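Local coordinates for thioredoxin domain-containing protein (Sinorhizobium meliloti, PDB 3U5R) that is of unknown function but belongs to the thioredoxin-like AhpC/TSA family and may act as an antioxidant oxidoreductase, at residues Phe147-Arg152 against Arg179-Ala184; Leu156-Gln161 against Lys189-Thr194; Gly86-Gln91 against Ala184-Lys189; Val75-Ala80 against Lys171-Ala176; Ala39-Pro44 against Ala94-Asn99. All blocks are in the same frame, centred on the assembly; numbering follows the deposited sequence.

Contact 1 of 5, residues Phe147-Arg152 against Arg179-Ala184; sequences FFLYDR and RAAVDA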
# COMPACT_ATOMS: atom_id res chain seq x y z
N PHE A 147 -2.50 -0.96 4.15
CA PHE A 147 -2.97 -1.61 2.94
C PHE A 147 -4.48 -1.53 2.76
O PHE A 147 -5.23 -1.90 3.68
CB PHE A 147 -2.62 -3.11 3.01
CG PHE A 147 -1.11 -3.37 3.08
CD1 PHE A 147 -0.35 -3.36 1.91
CD2 PHE A 147 -0.49 -3.70 4.31
CE1 PHE A 147 1.04 -3.63 1.96
CE2 PHE A 147 0.91 -3.97 4.35
CZ PHE A 147 1.66 -3.92 3.16
N PHE A 148 -4.94 -1.11 1.57
CA PHE A 148 -6.38 -1.02 1.30
C PHE A 148 -6.62 -1.84 0.03
O PHE A 148 -6.12 -1.47 -1.05
CB PHE A 148 -6.77 0.45 1.00
CG PHE A 148 -6.57 1.45 2.15
CD1 PHE A 148 -5.31 1.95 2.50
CD2 PHE A 148 -7.69 1.98 2.83
CE1 PHE A 148 -5.16 2.86 3.54
CE2 PHE A 148 -7.56 2.93 3.82
CZ PHE A 148 -6.30 3.40 4.20
N LEU A 149 -7.39 -2.94 0.10
CA LEU A 149 -7.67 -3.73 -1.06
C LEU A 149 -9.13 -3.44 -1.53
O LEU A 149 -10.06 -3.55 -0.70
CB LEU A 149 -7.57 -5.25 -0.75
CG LEU A 149 -7.77 -6.22 -1.92
CD1 LEU A 149 -6.61 -6.07 -2.99
CD2 LEU A 149 -7.79 -7.59 -1.37
N TYR A 150 -9.28 -3.20 -2.84
CA TYR A 150 -10.57 -2.95 -3.50
C TYR A 150 -10.91 -4.04 -4.51
O TYR A 150 -10.01 -4.60 -5.16
CB TYR A 150 -10.52 -1.61 -4.23
CG TYR A 150 -10.25 -0.52 -3.24
CD1 TYR A 150 -11.30 0.07 -2.52
CD2 TYR A 150 -8.92 -0.10 -2.98
CE1 TYR A 150 -11.06 1.08 -1.60
CE2 TYR A 150 -8.64 0.88 -1.98
CZ TYR A 150 -9.73 1.46 -1.32
OH TYR A 150 -9.49 2.41 -0.34
N ASP A 151 -12.21 -4.25 -4.71
CA ASP A 151 -12.70 -5.19 -5.71
C ASP A 151 -12.97 -4.53 -7.01
O ASP A 151 -12.57 -3.37 -7.24
CB ASP A 151 -13.93 -5.96 -5.16
CG ASP A 151 -15.16 -5.01 -4.94
OD1 ASP A 151 -15.14 -3.83 -5.39
OD2 ASP A 151 -16.11 -5.47 -4.32
N ARG A 152 -13.68 -5.24 -7.86
CA ARG A 152 -13.94 -4.87 -9.25
C ARG A 152 -14.69 -3.51 -9.31
O ARG A 152 -14.46 -2.72 -10.23
CB ARG A 152 -14.81 -5.94 -9.97
CG ARG A 152 -14.21 -7.40 -10.12
CD ARG A 152 -14.56 -8.09 -11.52
NE ARG A 152 -14.05 -7.22 -12.62
CZ ARG A 152 -13.31 -7.62 -13.66
NH1 ARG A 152 -13.03 -8.90 -13.84
NH2 ARG A 152 -12.86 -6.71 -14.53
N ARG A 179 -2.63 -12.08 0.83
CA ARG A 179 -2.77 -13.10 -0.21
C ARG A 179 -4.13 -13.75 -0.15
O ARG A 179 -4.79 -13.83 -1.14
CB ARG A 179 -1.68 -14.15 -0.11
CG ARG A 179 -0.30 -13.53 -0.55
CD ARG A 179 0.90 -14.56 -0.22
NE ARG A 179 2.19 -14.10 -0.76
CZ ARG A 179 2.60 -14.25 -2.01
NH1 ARG A 179 1.91 -14.92 -2.91
NH2 ARG A 179 3.84 -13.86 -2.31
N ALA A 180 -4.54 -14.21 1.03
CA ALA A 180 -5.87 -14.82 1.16
C ALA A 180 -6.99 -13.87 0.68
O ALA A 180 -7.89 -14.29 -0.06
CB ALA A 180 -6.12 -15.33 2.63
N ALA A 181 -6.92 -12.59 1.04
CA ALA A 181 -7.91 -11.57 0.63
C ALA A 181 -7.91 -11.37 -0.92
O ALA A 181 -8.96 -11.40 -1.57
CB ALA A 181 -7.61 -10.24 1.35
N VAL A 182 -6.73 -11.24 -1.52
CA VAL A 182 -6.64 -11.14 -2.98
C VAL A 182 -7.23 -12.36 -3.70
O VAL A 182 -8.02 -12.20 -4.66
CB VAL A 182 -5.18 -10.87 -3.45
CG1 VAL A 182 -5.13 -10.86 -5.01
CG2 VAL A 182 -4.74 -9.52 -2.90
N ASP A 183 -6.86 -13.57 -3.23
CA ASP A 183 -7.36 -14.82 -3.79
C ASP A 183 -8.92 -14.83 -3.75
O ASP A 183 -9.56 -15.21 -4.72
CB ASP A 183 -6.88 -16.01 -2.98
CG ASP A 183 -5.35 -16.32 -3.21
OD1 ASP A 183 -4.73 -15.73 -4.12
OD2 ASP A 183 -4.79 -17.17 -2.51
N ALA A 184 -9.50 -14.49 -2.60
CA ALA A 184 -10.93 -14.43 -2.42
C ALA A 184 -11.51 -13.44 -3.46
O ALA A 184 -12.51 -13.75 -4.15
CB ALA A 184 -11.25 -13.91 -1.00
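Ala181 and Val182, consecutive on one side of a helix, receive Leu149 from the strand that the helix packs on; this single leucine makes every contact of Phe147-Arg152 with Arg179-Ala184. Along the helix, the first touch comes at Ala181, whose CB points at the strand and lies 3.8 Å from Leu149 CD2. The same methyl rests against the backbone where the chain moves on to the next residue, Leu149 CD2 to Val182 N being also 3.8 Å; this is packing rather than a polar bond. Val182 then adds a branch. Its CG2, the methyl beside its own backbone N, lies in front of the fork of the leucine, 3.9 Å from Leu149 CD2 and equally near CD1, and the two side chains stand at about a right angle. Leu149 CG lies trans to the backbone N (chi1 -177°), and chi2 of 66° then turns both methyls to the helix. One helical turn is closed behind these residues by the backbone bond from Asp183 N to Arg179 O, 3.0 Å long. Beyond the pair, strand 146-150 runs antiparallel to both its neighbours, 61-66 and 156-160. Leu149 also leans on Leu63 of the former, Ala181 touches Tyr158 of the latter, and Val182 continues on to Phe84 of helix 78-88, so strand and helices share one buried apolar layer.

Contact 2 of 5, residues Leu156-Gln161 against Lys189-Thr194; sequences LVYHGQ and KDVGTT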
# COMPACT_ATOMS: atom_id res chain seq x y z
N LEU A 156 -14.01 -1.03 -0.84
CA LEU A 156 -12.98 -1.58 0.08
C LEU A 156 -13.39 -2.93 0.65
O LEU A 156 -14.46 -3.05 1.26
CB LEU A 156 -12.70 -0.61 1.22
CG LEU A 156 -11.60 -0.97 2.25
CD1 LEU A 156 -10.20 -0.90 1.62
CD2 LEU A 156 -11.67 0.02 3.45
N VAL A 157 -12.57 -3.95 0.45
CA VAL A 157 -12.88 -5.29 0.95
C VAL A 157 -11.93 -5.78 1.97
O VAL A 157 -12.27 -6.71 2.72
CB VAL A 157 -12.96 -6.35 -0.16
CG1 VAL A 157 -14.28 -6.15 -1.04
CG2 VAL A 157 -11.68 -6.32 -1.13
N TYR A 158 -10.71 -5.22 2.01
CA TYR A 158 -9.80 -5.63 3.08
C TYR A 158 -8.95 -4.44 3.44
O TYR A 158 -8.50 -3.71 2.55
CB TYR A 158 -8.89 -6.83 2.65
CG TYR A 158 -7.83 -7.21 3.70
CD1 TYR A 158 -8.12 -8.18 4.66
CD2 TYR A 158 -6.56 -6.60 3.74
CE1 TYR A 158 -7.16 -8.56 5.66
CE2 TYR A 158 -5.57 -6.99 4.73
CZ TYR A 158 -5.89 -7.94 5.67
OH TYR A 158 -5.04 -8.32 6.62
N HIS A 159 -8.79 -4.22 4.75
CA HIS A 159 -8.01 -3.12 5.27
C HIS A 159 -7.31 -3.67 6.49
O HIS A 159 -7.91 -3.98 7.50
CB HIS A 159 -8.88 -1.87 5.59
CG HIS A 159 -8.12 -0.73 6.17
ND1 HIS A 159 -6.87 -0.37 5.70
CD2 HIS A 159 -8.37 0.08 7.22
CE1 HIS A 159 -6.41 0.64 6.40
NE2 HIS A 159 -7.31 0.93 7.33
N GLY A 160 -6.00 -3.89 6.38
CA GLY A 160 -5.28 -4.39 7.56
C GLY A 160 -3.88 -4.90 7.21
O GLY A 160 -3.30 -4.50 6.20
N GLN A 161 -3.37 -5.73 8.10
CA GLN A 161 -1.98 -6.21 8.07
C GLN A 161 -1.67 -7.04 6.82
O GLN A 161 -2.53 -7.75 6.17
CB GLN A 161 -1.70 -7.02 9.38
CG GLN A 161 -2.30 -8.44 9.37
CD GLN A 161 -2.01 -9.19 10.70
OE1 GLN A 161 -1.47 -8.62 11.62
NE2 GLN A 161 -2.36 -10.43 10.77
N LYS A 189 -15.02 -14.59 -4.32
CA LYS A 189 -15.52 -15.00 -2.99
C LYS A 189 -15.44 -13.89 -1.94
O LYS A 189 -14.90 -12.82 -2.19
CB LYS A 189 -14.75 -16.20 -2.47
CG LYS A 189 -14.75 -17.36 -3.41
CD LYS A 189 -14.56 -18.64 -2.63
CE LYS A 189 -14.99 -19.85 -3.46
NZ LYS A 189 -13.96 -20.92 -3.25
N ASP A 190 -16.01 -14.18 -0.77
CA ASP A 190 -16.00 -13.22 0.36
C ASP A 190 -14.63 -13.16 1.07
O ASP A 190 -14.05 -14.19 1.39
CB ASP A 190 -17.08 -13.63 1.38
CG ASP A 190 -18.51 -13.27 0.89
OD1 ASP A 190 -18.68 -12.75 -0.24
OD2 ASP A 190 -19.46 -13.50 1.67
N VAL A 191 -14.11 -11.96 1.31
CA VAL A 191 -12.88 -11.84 2.08
C VAL A 191 -13.18 -12.23 3.55
O VAL A 191 -14.28 -11.95 4.03
CB VAL A 191 -12.29 -10.41 1.97
CG1 VAL A 191 -11.05 -10.26 2.90
CG2 VAL A 191 -11.92 -10.15 0.52
N GLY A 192 -12.25 -12.89 4.24
CA GLY A 192 -12.46 -13.30 5.65
C GLY A 192 -12.75 -12.05 6.52
O GLY A 192 -12.28 -10.91 6.22
N THR A 193 -13.51 -12.24 7.59
CA THR A 193 -14.00 -11.11 8.37
C THR A 193 -12.99 -10.68 9.46
O THR A 193 -13.10 -9.60 9.96
CB THR A 193 -15.33 -11.51 9.08
OG1 THR A 193 -15.02 -12.60 9.95
CG2 THR A 193 -16.42 -11.98 8.06
N THR A 194 -12.00 -11.50 9.78
CA THR A 194 -10.92 -11.11 10.69
C THR A 194 -9.93 -10.28 9.93
O THR A 194 -9.17 -10.84 9.08
CB THR A 194 -10.13 -12.34 11.21
OG1 THR A 194 -11.05 -13.19 11.87
CG2 THR A 194 -8.92 -11.96 12.24
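Val157 and Val191 are the points where the two backbones come nearest, with CA atoms 6.6 Å apart. Residues 156-160 form an edge strand of the five-stranded sheet, whereas 189-194 is an irregular run after helix 176-186 that passes beside it. The strand is not regular here: Val157 and Tyr158 both face Leu149 on the neighbouring strand, a classic beta bulge, and Val157 has left extended backbone angles (phi -116°, psi -21°). Both bulge residues meet the same partner. Val191 divides its methyls between them, its side chain standing roughly perpendicular to each: Val191 CG2 lies 4.0 Å from Val157 CB, while Val191 CG1 sits 4.0 Å from Tyr158 CD1, approaching that ring at a slant. With chi1 at 175°, CG1 of Val191 is trans to its backbone N, leaving CG2 on the N side, and the fork spans the peptide link between the two strand residues. That link is touched too, Val157 O being 3.8 Å from Val191 CG1. The carbonyl has its polar partner elsewhere, in the side-chain amide of Gln195, which also accepts from His159 N. The tyrosine's far end is fixed within its own segment, where Tyr158 OH donates to Gln161 O over 2.6 Å, in the carbonyl plane and on a lone pair. A hydroxyl tethered in this way probably limits the freedom of the ring that the valine meets. Chemically the join is apolar packing, while Val157 O and Tyr158 OH bond to Gln195 and Gln161.

Contact 3 of 5, residues Gly86-Gln91 against Ala184-Lys189; sequences GDYAGQ and AVLKGK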
# COMPACT_ATOMS: atom_id res chain seq x y z
N GLY A 86 4.60 -9.12 -7.81
CA GLY A 86 5.04 -9.88 -8.99
C GLY A 86 4.25 -11.19 -9.15
O GLY A 86 3.78 -11.53 -10.26
N ASP A 87 4.04 -11.91 -8.06
CA ASP A 87 3.33 -13.17 -8.12
C ASP A 87 1.95 -12.98 -8.77
O ASP A 87 1.47 -13.87 -9.43
CB ASP A 87 3.05 -13.73 -6.71
CG ASP A 87 4.22 -14.48 -6.09
OD1 ASP A 87 5.20 -14.72 -6.84
OD2 ASP A 87 4.17 -14.77 -4.85
N TYR A 88 1.27 -11.87 -8.45
CA TYR A 88 -0.12 -11.65 -8.91
C TYR A 88 -0.24 -10.83 -10.20
O TYR A 88 -1.37 -10.63 -10.73
CB TYR A 88 -0.94 -10.93 -7.83
CG TYR A 88 -1.39 -11.90 -6.76
CD1 TYR A 88 -2.50 -12.71 -6.93
CD2 TYR A 88 -0.68 -12.02 -5.62
CE1 TYR A 88 -2.89 -13.63 -5.92
CE2 TYR A 88 -1.05 -12.90 -4.61
CZ TYR A 88 -2.12 -13.70 -4.76
OH TYR A 88 -2.42 -14.54 -3.70
N ALA A 89 0.90 -10.33 -10.68
CA ALA A 89 0.88 -9.50 -11.92
C ALA A 89 0.42 -10.41 -13.06
O ALA A 89 0.99 -11.48 -13.31
CB ALA A 89 2.31 -8.84 -12.22
N GLY A 90 -0.68 -10.07 -13.71
CA GLY A 90 -1.14 -11.02 -14.73
C GLY A 90 -2.25 -11.92 -14.22
O GLY A 90 -2.90 -12.58 -15.06
N GLN A 91 -2.51 -11.95 -12.90
CA GLN A 91 -3.65 -12.72 -12.35
C GLN A 91 -4.86 -11.80 -12.09
O GLN A 91 -5.93 -12.27 -11.80
CB GLN A 91 -3.31 -13.43 -11.06
CG GLN A 91 -2.20 -14.43 -11.32
CD GLN A 91 -2.31 -15.56 -10.40
OE1 GLN A 91 -3.06 -16.51 -10.67
NE2 GLN A 91 -1.62 -15.48 -9.27
N ALA A 184 -9.50 -14.49 -2.60
CA ALA A 184 -10.93 -14.43 -2.42
C ALA A 184 -11.51 -13.44 -3.46
O ALA A 184 -12.51 -13.75 -4.15
CB ALA A 184 -11.25 -13.91 -1.00
N VAL A 185 -10.96 -12.24 -3.53
CA VAL A 185 -11.49 -11.26 -4.51
C VAL A 185 -11.38 -11.82 -5.95
O VAL A 185 -12.35 -11.73 -6.75
CB VAL A 185 -10.77 -9.86 -4.51
CG1 VAL A 185 -11.24 -8.99 -5.71
CG2 VAL A 185 -10.97 -9.12 -3.16
N LEU A 186 -10.21 -12.34 -6.31
CA LEU A 186 -10.02 -12.74 -7.69
C LEU A 186 -10.95 -13.94 -8.02
O LEU A 186 -11.39 -14.05 -9.16
CB LEU A 186 -8.55 -13.13 -7.97
CG LEU A 186 -7.53 -11.98 -7.96
CD1 LEU A 186 -6.19 -12.63 -8.38
CD2 LEU A 186 -8.00 -10.86 -8.92
N LYS A 187 -11.24 -14.82 -7.04
CA LYS A 187 -12.15 -15.94 -7.27
C LYS A 187 -13.62 -15.55 -7.09
O LYS A 187 -14.48 -16.42 -7.11
CB LYS A 187 -11.91 -17.12 -6.32
CG LYS A 187 -10.55 -17.80 -6.32
CD LYS A 187 -10.66 -19.14 -5.51
CE LYS A 187 -9.60 -19.32 -4.39
NZ LYS A 187 -8.21 -19.46 -4.94
N GLY A 188 -13.92 -14.27 -6.92
CA GLY A 188 -15.26 -13.82 -6.65
C GLY A 188 -15.85 -14.25 -5.31
O GLY A 188 -17.06 -14.29 -5.17
N LYS A 189 -15.02 -14.59 -4.32
CA LYS A 189 -15.52 -15.00 -2.99
C LYS A 189 -15.44 -13.89 -1.94
O LYS A 189 -14.90 -12.82 -2.19
CB LYS A 189 -14.75 -16.20 -2.47
CG LYS A 189 -14.75 -17.36 -3.41
CD LYS A 189 -14.56 -18.64 -2.63
CE LYS A 189 -14.99 -19.85 -3.46
NZ LYS A 189 -13.96 -20.92 -3.25
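Leu186, at the last turn of helix 176-186, reaches across to Tyr88 and Gln91, where helix 78-88 runs out. The apolar contacts all use one methyl: Leu186 CD1 is 4.0 Å from Tyr88 CD1, meeting the ring at a slant, and the same distance separates Leu186 CD1 from Gln91 CB. The tyrosine and leucine side chains cross obliquely. Leucine carbon also packs against a carbonyl, with Leu186 CD1 3.4 Å from Gln91 O, a close but nonbonded approach.

The hydrogen bonds made inside each segment shape the ends of the helices. After Tyr88 the chain folds back, and Gln91 N is held to Tyr88 O at 2.8 Å; the glutamine side chain adds a weak bond from Gln91 NE2 to Asp87 O at 3.5 Å. On the other helix a Schellman motif closes the last turn, with Lys189 N bonded to Ala184 O at 2.7 Å and Gly188 N to Val185 O at 3.0 Å. Gly188, at positive phi, is its C-prime residue.

Polar bonds from the same turn of helix 78-88 reach back to earlier turns of helix 176-186. Asp87 OD2 forms a salt bridge with Arg179 NH2, and Tyr88 OH is hydrogen-bonded to Asp183 OD1, which holds the far end of the ring while CD1 of the same ring meets Leu186. The chemistry thus divides along the helix pair: directed polar bonds link the helices and probably help to fix how they lie, and at their C-terminal ends a lone leucine makes a small, partly buried apolar seal.

Contact 4 of 5, residues Val75-Ala80 against Lys171-Ala176; sequences VLIREA and KDVTGA
Val173 lies over Leu76, Ile77 and Ala80, and its two methyls share the work. Val173 CG1 reaches the turn and the helix that follows it, 3.6 Å from Ile77 CG2 and 3.7 Å from Ala80 CB. Val173 CG2 goes to the leucine, 3.7 Å from Leu76 CG, and also rests on the carbonyl just behind, with Leu76 O 3.6 Å away. Ile77 offers its short branch because CG1, at chi1 59°, is swung between backbone N and carbonyl carbon; CG2 is left facing the valine, and the longer arm leads off toward Phe147. The loop bearing Val173 is shaped by its own polar bonds. Thr174 OG1 accepts from Ala176 N at 2.9 Å, an ST turn, while Asp163 OD2 takes the backbone N-H groups of both Thr174 and Gly175. Ile77 and Gly175 each occupy the N-cap position of a helix, 78-88 and 176-186 respectively. The contact is therefore a hydrophobic join between two helix entrances, on helices that pack together over one face of the central sheet, as in the thioredoxin fold.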
# COMPACT_ATOMS: atom_id res chain seq x y z
N VAL A 75 10.42 -1.83 6.00
CA VAL A 75 11.68 -2.58 5.74
C VAL A 75 11.49 -4.09 5.92
O VAL A 75 11.85 -4.93 5.05
CB VAL A 75 12.89 -1.97 6.59
CG1 VAL A 75 14.19 -2.94 6.65
CG2 VAL A 75 13.26 -0.52 6.04
N LEU A 76 10.86 -4.45 7.03
CA LEU A 76 10.50 -5.86 7.25
C LEU A 76 9.86 -6.62 6.04
O LEU A 76 10.17 -7.80 5.79
CB LEU A 76 9.56 -5.97 8.45
CG LEU A 76 9.13 -7.38 8.83
CD1 LEU A 76 10.23 -8.20 9.56
CD2 LEU A 76 7.89 -7.24 9.70
N ILE A 77 8.94 -5.99 5.29
CA ILE A 77 8.13 -6.72 4.33
C ILE A 77 8.50 -6.30 2.89
O ILE A 77 7.82 -6.65 1.94
CB ILE A 77 6.65 -6.41 4.53
CG1 ILE A 77 6.46 -4.89 4.36
CG2 ILE A 77 6.19 -6.85 5.90
CD1 ILE A 77 5.00 -4.50 4.34
N ARG A 78 9.52 -5.52 2.70
CA ARG A 78 9.78 -4.96 1.40
C ARG A 78 10.10 -6.00 0.31
O ARG A 78 9.55 -5.96 -0.76
CB ARG A 78 10.77 -3.82 1.53
CG ARG A 78 11.77 -3.65 0.53
CD ARG A 78 13.11 -3.32 1.20
NE ARG A 78 13.26 -1.95 1.62
CZ ARG A 78 14.26 -1.47 2.32
NH1 ARG A 78 15.23 -2.23 2.75
NH2 ARG A 78 14.27 -0.20 2.60
N GLU A 79 10.92 -6.96 0.63
CA GLU A 79 11.20 -8.02 -0.29
C GLU A 79 9.92 -8.85 -0.60
O GLU A 79 9.68 -9.20 -1.68
CB GLU A 79 12.32 -8.86 0.24
CG GLU A 79 13.66 -8.14 0.31
CD GLU A 79 13.83 -7.18 1.52
OE1 GLU A 79 13.01 -7.16 2.47
OE2 GLU A 79 14.83 -6.41 1.49
N ALA A 80 9.14 -9.13 0.42
CA ALA A 80 7.91 -9.85 0.30
C ALA A 80 6.86 -9.11 -0.50
O ALA A 80 6.17 -9.68 -1.21
CB ALA A 80 7.40 -10.21 1.59
N LYS A 171 8.19 -14.08 13.46
CA LYS A 171 7.30 -14.73 12.50
C LYS A 171 7.79 -14.46 11.09
O LYS A 171 8.31 -13.38 10.80
CB LYS A 171 5.86 -14.23 12.71
CG LYS A 171 5.30 -14.70 14.09
CD LYS A 171 3.81 -14.38 14.24
CE LYS A 171 3.20 -15.29 15.33
NZ LYS A 171 1.87 -14.72 15.60
N ASP A 172 7.69 -15.46 10.23
CA ASP A 172 8.06 -15.37 8.84
C ASP A 172 7.17 -14.32 8.14
O ASP A 172 5.99 -14.31 8.37
CB ASP A 172 7.79 -16.75 8.15
CG ASP A 172 8.87 -17.81 8.49
OD1 ASP A 172 10.04 -17.43 8.83
OD2 ASP A 172 8.55 -19.03 8.39
N VAL A 173 7.74 -13.55 7.23
CA VAL A 173 6.98 -12.59 6.39
C VAL A 173 6.48 -13.36 5.15
O VAL A 173 7.27 -13.73 4.27
CB VAL A 173 7.80 -11.33 5.97
CG1 VAL A 173 6.87 -10.30 5.23
CG2 VAL A 173 8.43 -10.67 7.18
N THR A 174 5.17 -13.64 5.14
CA THR A 174 4.50 -14.50 4.17
C THR A 174 3.51 -13.72 3.33
O THR A 174 3.12 -14.17 2.26
CB THR A 174 3.60 -15.56 4.87
OG1 THR A 174 2.59 -14.86 5.65
CG2 THR A 174 4.44 -16.53 5.84
N GLY A 175 3.01 -12.60 3.85
CA GLY A 175 1.91 -11.94 3.15
C GLY A 175 0.60 -12.72 3.18
O GLY A 175 -0.33 -12.38 2.44
N ALA A 176 0.48 -13.73 4.05
CA ALA A 176 -0.69 -14.65 3.96
C ALA A 176 -2.07 -13.99 4.12
O ALA A 176 -2.97 -14.34 3.37
CB ALA A 176 -0.56 -15.88 4.95

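Contact 5 of 5, residues Ala39-Pro44 against Ala94-Asn99; sequences ADFVLP and AVVAIN
The short beta hairpin of strands 43-44 and 50-51 packs on one face of the central sheet near edge strand 127-129, where Pro44 bonds to Lys129, and Leu43 together with Phe41 just ahead of it brings that layer against Ile98 and Val96 of strand 93-99. Backbones stay well separated, the closest CA atoms, those of Leu43 and Ile98, being 8.5 Å apart, so side chains bridge the gap. Leu43 comes in end first: its CD1 is 3.8 Å from Ile98 CD1 and lies over the bend of the isoleucine, with Ile98 CG1 also at 3.8 Å and Ile98 CG2 at 4.1 Å. The two side chains cross nearly at right angles. Ile98 points its long arm this way with CG1 trans to the carbonyl carbon (chi1 -64°). The second touch is looser, Phe41 CZ to Val96 CG2 at 4.5 Å, the methyl lying oblique to the ring. Upstream the backbone is braced locally: Asp40 OD1 accepts from Phe41 N at 2.8 Å, on the anti side of the carboxylate and 25° out of its plane, and the same oxygen also takes Leu53 N. Helix 134-139 adds Val135, which touches both Phe41 and Leu43. Strands 61-66 and 127-129 flank 93-99, contributing Leu62, Val64 and Leu128 to the same apolar floor, while helix 78-88 lies on the other face of the sheet.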
# COMPACT_ATOMS: atom_id res chain seq x y z
N ALA A 39 -10.74 6.43 -3.31
CA ALA A 39 -10.76 7.82 -3.71
C ALA A 39 -9.84 7.94 -4.94
O ALA A 39 -8.82 7.22 -5.04
CB ALA A 39 -10.22 8.68 -2.59
N ASP A 40 -10.20 8.85 -5.84
CA ASP A 40 -9.42 9.02 -7.04
C ASP A 40 -8.19 9.87 -6.72
O ASP A 40 -8.14 10.55 -5.68
CB ASP A 40 -10.21 9.62 -8.20
CG ASP A 40 -9.61 9.19 -9.61
OD1 ASP A 40 -8.46 8.67 -9.74
OD2 ASP A 40 -10.34 9.34 -10.60
N PHE A 41 -7.14 9.78 -7.53
CA PHE A 41 -5.94 10.59 -7.25
C PHE A 41 -5.28 10.84 -8.58
O PHE A 41 -5.63 10.21 -9.60
CB PHE A 41 -4.95 9.81 -6.35
CG PHE A 41 -4.67 8.38 -6.86
CD1 PHE A 41 -3.73 8.14 -7.85
CD2 PHE A 41 -5.37 7.29 -6.35
CE1 PHE A 41 -3.47 6.83 -8.32
CE2 PHE A 41 -5.17 5.99 -6.82
CZ PHE A 41 -4.19 5.76 -7.83
N VAL A 42 -4.29 11.72 -8.59
CA VAL A 42 -3.35 11.83 -9.72
C VAL A 42 -1.99 12.00 -9.06
O VAL A 42 -1.80 12.92 -8.27
CB VAL A 42 -3.73 13.00 -10.64
CG1 VAL A 42 -4.00 14.26 -9.81
CG2 VAL A 42 -2.64 13.25 -11.66
N LEU A 43 -1.03 11.11 -9.35
CA LEU A 43 0.23 11.13 -8.56
C LEU A 43 1.36 10.71 -9.48
O LEU A 43 1.15 9.91 -10.35
CB LEU A 43 0.15 10.06 -7.45
CG LEU A 43 -0.73 10.40 -6.22
CD1 LEU A 43 -0.72 9.22 -5.32
CD2 LEU A 43 -0.31 11.59 -5.40
N PRO A 44 2.58 11.19 -9.22
CA PRO A 44 3.65 10.98 -10.17
C PRO A 44 4.60 9.86 -9.67
O PRO A 44 4.76 9.72 -8.46
CB PRO A 44 4.40 12.30 -10.14
CG PRO A 44 4.19 12.84 -8.63
CD PRO A 44 2.79 12.32 -8.30
N ALA A 94 -3.80 -5.24 -9.50
CA ALA A 94 -2.99 -4.06 -9.65
C ALA A 94 -2.53 -3.61 -8.27
O ALA A 94 -3.32 -3.60 -7.33
CB ALA A 94 -3.79 -2.93 -10.32
N VAL A 95 -1.26 -3.24 -8.14
CA VAL A 95 -0.75 -2.68 -6.88
C VAL A 95 -0.28 -1.30 -7.13
O VAL A 95 0.44 -1.01 -8.11
CB VAL A 95 0.44 -3.51 -6.28
CG1 VAL A 95 1.05 -2.82 -5.05
CG2 VAL A 95 -0.03 -4.96 -5.91
N VAL A 96 -0.69 -0.36 -6.25
CA VAL A 96 -0.11 0.99 -6.33
C VAL A 96 0.40 1.32 -4.99
O VAL A 96 -0.41 1.29 -4.03
CB VAL A 96 -1.14 2.05 -6.78
CG1 VAL A 96 -2.44 1.89 -6.00
CG2 VAL A 96 -0.58 3.45 -6.63
N ALA A 97 1.68 1.71 -4.90
CA ALA A 97 2.23 2.17 -3.64
C ALA A 97 2.41 3.66 -3.59
O ALA A 97 2.75 4.25 -4.60
CB ALA A 97 3.61 1.47 -3.38
N ILE A 98 2.27 4.27 -2.42
CA ILE A 98 2.27 5.72 -2.30
C ILE A 98 3.13 6.11 -1.08
O ILE A 98 2.97 5.54 -0.01
CB ILE A 98 0.83 6.30 -2.12
CG1 ILE A 98 -0.01 6.01 -3.37
CG2 ILE A 98 0.89 7.84 -1.85
CD1 ILE A 98 -1.55 6.25 -3.15
N ASN A 99 4.03 7.04 -1.25
CA ASN A 99 4.83 7.52 -0.14
C ASN A 99 4.29 8.92 0.14
O ASN A 99 4.53 9.84 -0.69
CB ASN A 99 6.30 7.57 -0.56
CG ASN A 99 7.19 7.96 0.56
OD1 ASN A 99 6.90 8.93 1.31
ND2 ASN A 99 8.27 7.19 0.74

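Overall arrangement
Contacts 1 to 4 gather around the helix pair 78-88 and 176-186 on one face of the central sheet, while contact 5 lies on the other. Contacts 1 and 2, with centres about 7 Å apart, join through neighbouring strands, Leu149 O meeting Val157 N at 2.8 Å. Contact 3 shares Ala184 with contact 1 and Lys189 with contact 2; its centre is about 8 Å from that of contact 1. Contact 4 secures the opposite end of the helices, its centre about 19 Å from that of contact 3, and meets contact 1 where Phe147 CZ approaches Ile77 CD1 at 3.6 Å. Contacts 4 and 5 have centres about 21 Å apart, across the chain's centre, as expected for a layered thioredoxin-like fold.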